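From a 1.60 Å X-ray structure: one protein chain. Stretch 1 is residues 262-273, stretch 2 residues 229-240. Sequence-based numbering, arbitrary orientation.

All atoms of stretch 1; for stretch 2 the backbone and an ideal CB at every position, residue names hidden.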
# COMPACT_ATOMS: atom_id res chain seq x y z
N VAL A 262 3.27 -1.68 -10.38
CA VAL A 262 3.86 -0.46 -9.88
C VAL A 262 4.61 -0.76 -8.59
O VAL A 262 4.39 -1.78 -7.93
CB VAL A 262 2.85 0.71 -9.68
CG1 VAL A 262 2.30 1.17 -11.03
CG2 VAL A 262 1.71 0.33 -8.77
N PHE A 263 5.57 0.11 -8.32
CA PHE A 263 6.43 -0.04 -7.17
C PHE A 263 7.06 1.32 -6.86
O PHE A 263 7.02 2.23 -7.67
CB PHE A 263 7.53 -1.08 -7.44
CG PHE A 263 8.29 -0.83 -8.70
CD1 PHE A 263 9.43 -0.04 -8.69
CD2 PHE A 263 7.86 -1.34 -9.90
CE1 PHE A 263 10.11 0.25 -9.84
CE2 PHE A 263 8.54 -1.05 -11.07
CZ PHE A 263 9.67 -0.27 -11.04
N GLU A 264 7.56 1.47 -5.64
CA GLU A 264 8.33 2.63 -5.26
C GLU A 264 9.77 2.56 -5.74
O GLU A 264 10.45 1.56 -5.55
CB GLU A 264 8.36 2.79 -3.72
CG GLU A 264 9.22 3.96 -3.29
CD GLU A 264 9.32 4.13 -1.79
OE1 GLU A 264 8.85 3.25 -1.06
OE2 GLU A 264 9.90 5.16 -1.36
N GLY A 265 10.24 3.65 -6.33
CA GLY A 265 11.65 3.86 -6.62
C GLY A 265 12.11 5.25 -6.23
O GLY A 265 11.38 6.00 -5.55
N ASN A 266 13.34 5.60 -6.63
CA ASN A 266 13.76 6.99 -6.70
C ASN A 266 14.16 7.29 -8.13
O ASN A 266 14.56 6.41 -8.88
CB ASN A 266 14.97 7.29 -5.81
CG ASN A 266 14.67 7.23 -4.31
OD1 ASN A 266 15.51 6.82 -3.54
ND2 ASN A 266 13.53 7.66 -3.91
N SER A 267 14.07 8.56 -8.49
CA SER A 267 14.58 9.01 -9.78
C SER A 267 16.07 8.68 -9.86
O SER A 267 16.82 8.81 -8.91
CB SER A 267 14.34 10.51 -9.93
OG SER A 267 12.96 10.80 -9.92
N ALA A 268 16.49 8.27 -11.05
CA ALA A 268 17.84 7.72 -11.26
C ALA A 268 18.87 8.81 -11.53
O ALA A 268 19.37 9.02 -12.65
CB ALA A 268 17.78 6.71 -12.42
N MET A 269 19.20 9.53 -10.47
CA MET A 269 20.24 10.55 -10.50
C MET A 269 21.22 10.23 -9.41
O MET A 269 20.84 9.72 -8.36
CB MET A 269 19.65 11.94 -10.27
CG MET A 269 18.88 12.46 -11.48
SD MET A 269 18.15 14.10 -11.29
CE MET A 269 16.71 13.80 -10.29
N GLN A 270 22.50 10.51 -9.65
CA GLN A 270 23.49 10.41 -8.61
C GLN A 270 23.09 11.37 -7.51
O GLN A 270 22.74 12.52 -7.80
CB GLN A 270 24.86 10.78 -9.18
CG GLN A 270 26.00 10.63 -8.20
CD GLN A 270 26.31 9.19 -7.83
OE1 GLN A 270 26.56 8.86 -6.67
NE2 GLN A 270 26.27 8.32 -8.81
N ARG A 271 23.14 10.93 -6.25
CA ARG A 271 22.60 11.71 -5.15
C ARG A 271 23.16 13.13 -5.11
O ARG A 271 22.43 14.11 -4.95
CB ARG A 271 22.89 11.01 -3.83
CG ARG A 271 22.45 11.79 -2.61
CD ARG A 271 22.67 10.95 -1.37
NE ARG A 271 22.13 11.58 -0.17
CZ ARG A 271 20.83 11.61 0.17
NH1 ARG A 271 19.89 11.08 -0.62
NH2 ARG A 271 20.47 12.19 1.31
N GLU A 272 24.48 13.21 -5.26
CA GLU A 272 25.21 14.45 -5.13
C GLU A 272 25.04 15.43 -6.28
O GLU A 272 25.32 16.62 -6.12
CB GLU A 272 26.70 14.15 -4.95
CG GLU A 272 27.02 13.30 -3.72
CD GLU A 272 26.81 11.79 -3.88
OE1 GLU A 272 26.87 11.08 -2.87
OE2 GLU A 272 26.58 11.30 -5.01
N THR A 273 24.65 14.96 -7.47
CA THR A 273 24.50 15.84 -8.61
C THR A 273 23.04 16.03 -9.03
O THR A 273 22.75 16.77 -9.97
CB THR A 273 25.27 15.33 -9.83
OG1 THR A 273 24.76 14.05 -10.22
CG2 THR A 273 26.74 15.20 -9.48
N UNK A 229 17.85 -0.30 -11.80
CA UNK A 229 18.65 -0.34 -13.02
C UNK A 229 19.62 0.83 -13.20
O UNK A 229 20.69 0.68 -13.84
CB UNK A 229 17.71 -0.39 -14.23
N UNK A 230 19.23 2.02 -12.74
CA UNK A 230 20.11 3.18 -12.76
C UNK A 230 19.86 4.15 -13.89
O UNK A 230 20.49 5.20 -13.94
CB UNK A 230 21.56 2.71 -12.83
N UNK A 231 18.96 3.78 -14.81
CA UNK A 231 18.48 4.70 -15.84
C UNK A 231 17.10 5.25 -15.50
O UNK A 231 16.87 6.45 -15.63
CB UNK A 231 18.44 4.00 -17.20
N UNK A 232 16.19 4.38 -15.04
CA UNK A 232 14.87 4.79 -14.58
C UNK A 232 14.78 4.84 -13.05
O UNK A 232 14.16 5.74 -12.51
CB UNK A 232 13.81 3.84 -15.13
N UNK A 233 15.36 3.84 -12.40
CA UNK A 233 15.23 3.70 -10.93
C UNK A 233 16.61 3.74 -10.32
O UNK A 233 17.53 3.04 -10.76
CB UNK A 233 14.51 2.40 -10.54
N UNK A 234 16.75 4.62 -9.32
CA UNK A 234 18.01 4.87 -8.65
C UNK A 234 18.61 3.61 -8.00
O UNK A 234 17.88 2.80 -7.44
CB UNK A 234 17.81 5.96 -7.59
N UNK A 235 19.93 3.47 -8.08
CA UNK A 235 20.62 2.32 -7.52
C UNK A 235 21.39 2.69 -6.25
O UNK A 235 21.54 3.86 -5.92
CB UNK A 235 21.57 1.72 -8.56
N UNK A 236 21.93 1.67 -5.58
CA UNK A 236 22.74 1.88 -4.37
C UNK A 236 24.05 2.63 -4.66
O UNK A 236 24.56 3.36 -3.82
CB UNK A 236 23.06 0.53 -3.72
N UNK A 237 24.57 2.51 -5.88
CA UNK A 237 25.77 3.27 -6.30
C UNK A 237 25.45 4.76 -6.43
O UNK A 237 26.28 5.62 -6.14
CB UNK A 237 26.31 2.74 -7.63
N UNK A 238 24.22 5.06 -6.84
CA UNK A 238 23.73 6.43 -6.97
C UNK A 238 23.35 7.01 -5.62
O UNK A 238 23.51 8.19 -5.38
CB UNK A 238 22.53 6.48 -7.92
N UNK A 239 22.88 6.15 -4.71
CA UNK A 239 22.46 6.58 -3.38
C UNK A 239 22.40 5.37 -2.48
O UNK A 239 21.59 4.49 -2.66
CB UNK A 239 21.11 7.30 -3.42
N UNK A 240 23.24 5.37 -1.44
CA UNK A 240 23.34 4.26 -0.52
C UNK A 240 22.00 3.86 0.09
O UNK A 240 21.80 2.70 0.47
CB UNK A 240 24.33 4.61 0.59

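Position 229 has no atom of stretch 1 within 5.5 Å of its CB, so stretch 1 sets no preference; a polar turn residue would suit. It is Asp 229, whose carboxylate accepts backbone N-H groups of its own loop: Asp 229 OD2 accepts from the N of 231 at 3.0 Å and OD1 from the N of 233 at 2.9 Å.

Position 230 is decided by its backbone: with phi at 100° a CB would jam against the preceding carbonyl. Gly 230 answers this.

At 231 and 232 CA-to-CB points away, and what meets the CB of Ala 268 is main chain, so many side chains would do. Thr 231 brings its O to 3.3 Å from Ala 268 CB, and Tyr 232 offers its O to water 1 (2.7 Å from that O), which also accepts from Ala 268 N at 3.1 Å.

Position 233 also points away, yet its ideal CB lies 5.0 Å from Phe 263 CE1 and 5.1 Å from Gly 265 CA. A long, flat side chain could lie beside Phe 263; a large aliphatic one might also serve. Tyr 233, with chi1 in m, sets its ring face against the Phe 263 edge: Phe 263 CZ sits 3.7 Å from Tyr 233 CE2, planes at 68°. Gly 265 leaves this ring room: an ideal CB there would fall 3.0 Å from Tyr 233 CD1, a clash.

Position 234 points toward stretch 1, its CB tight against Ser 267 O at 3.3 Å. The backbone N of 234 donates to Asn 266 O at 2.9 Å, a bond open to any residue but proline. Farther out, Met 269 O offers an acceptor, so a long donor such as Gln, Lys or Arg is plausible. Gln 234, extended t,t, places NE2 2.9 Å from Met 269 O in a nearly straight hydrogen bond. Its OE1 lies 3.0 Å from Asn 266 OD1, two acceptors without a bond, but accepts from the side chain of 239.

At positions 235, 236 and 237 stretch 1 sets little preference, so many residues would do. They are Thr 235, Gly 236 and Ala 237.

At 238 the CB points sideways, 3.7 Å from Met 269 O, and medium or long side chains could lie along the Ala 268 to Gln 270 backbone. Gln 238 packs there while its NE2 reaches back to Gly 230 O (3.1 Å), bracing its own loop; Gln 238 O accepts from Arg 271 N at 2.9 Å.

Position 239 has its CB 4.1 Å from Arg 271 CB, leaving room for a modest polar group. Asn 239 ND2 donates to Gln 234 OE1 at 3.0 Å.

Position 240 is free of stretch 1; Glu 240 makes no contact.

Stretch 2 229-240: DGTYYQTGAQNE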
# COMPACT_ATOMS: atom_id res chain seq x y z
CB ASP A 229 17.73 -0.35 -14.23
CG ASP A 229 16.92 0.93 -14.34
OD1 ASP A 229 16.21 1.30 -13.39
OD2 ASP A 229 17.03 1.62 -15.38
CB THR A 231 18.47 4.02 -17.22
OG1 THR A 231 19.80 3.64 -17.56
CG2 THR A 231 17.95 4.96 -18.28
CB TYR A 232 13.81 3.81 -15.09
CG TYR A 232 13.69 3.73 -16.60
CD1 TYR A 232 13.68 4.87 -17.39
CD2 TYR A 232 13.53 2.52 -17.21
CE1 TYR A 232 13.54 4.79 -18.76
CE2 TYR A 232 13.39 2.44 -18.58
CZ TYR A 232 13.41 3.58 -19.34
OH TYR A 232 13.26 3.51 -20.74
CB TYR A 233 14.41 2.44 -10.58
CG TYR A 233 13.14 2.47 -11.35
CD1 TYR A 233 12.17 3.42 -11.07
CD2 TYR A 233 12.97 1.66 -12.47
CE1 TYR A 233 11.02 3.52 -11.81
CE2 TYR A 233 11.82 1.75 -13.22
CZ TYR A 233 10.86 2.69 -12.93
OH TYR A 233 9.75 2.84 -13.71
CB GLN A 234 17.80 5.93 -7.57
CG GLN A 234 19.07 6.56 -7.07
CD GLN A 234 18.83 7.52 -5.92
OE1 GLN A 234 18.18 7.15 -4.94
NE2 GLN A 234 19.33 8.76 -6.04
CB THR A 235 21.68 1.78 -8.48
OG1 THR A 235 22.68 2.79 -8.66
CG2 THR A 235 21.07 1.39 -9.83
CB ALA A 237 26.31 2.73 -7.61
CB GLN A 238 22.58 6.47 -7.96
CG GLN A 238 23.06 6.29 -9.39
CD GLN A 238 21.94 5.99 -10.38
OE1 GLN A 238 20.90 5.47 -10.01
NE2 GLN A 238 22.14 6.38 -11.65
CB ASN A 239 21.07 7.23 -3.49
CG ASN A 239 20.42 7.53 -2.15
OD1 ASN A 239 21.06 7.48 -1.09
ND2 ASN A 239 19.11 7.84 -2.20
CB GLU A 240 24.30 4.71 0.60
CG GLU A 240 24.41 3.79 1.77
CD GLU A 240 25.66 4.10 2.58
OE1 GLU A 240 26.13 5.26 2.56
OE2 GLU A 240 26.16 3.16 3.22
O HOH W 1 14.27 8.31 -13.24
O HOH W 2 15.03 3.13 -7.18
O HOH W 3 19.30 10.65 -3.82
O HOH W 4 26.05 8.41 -3.48
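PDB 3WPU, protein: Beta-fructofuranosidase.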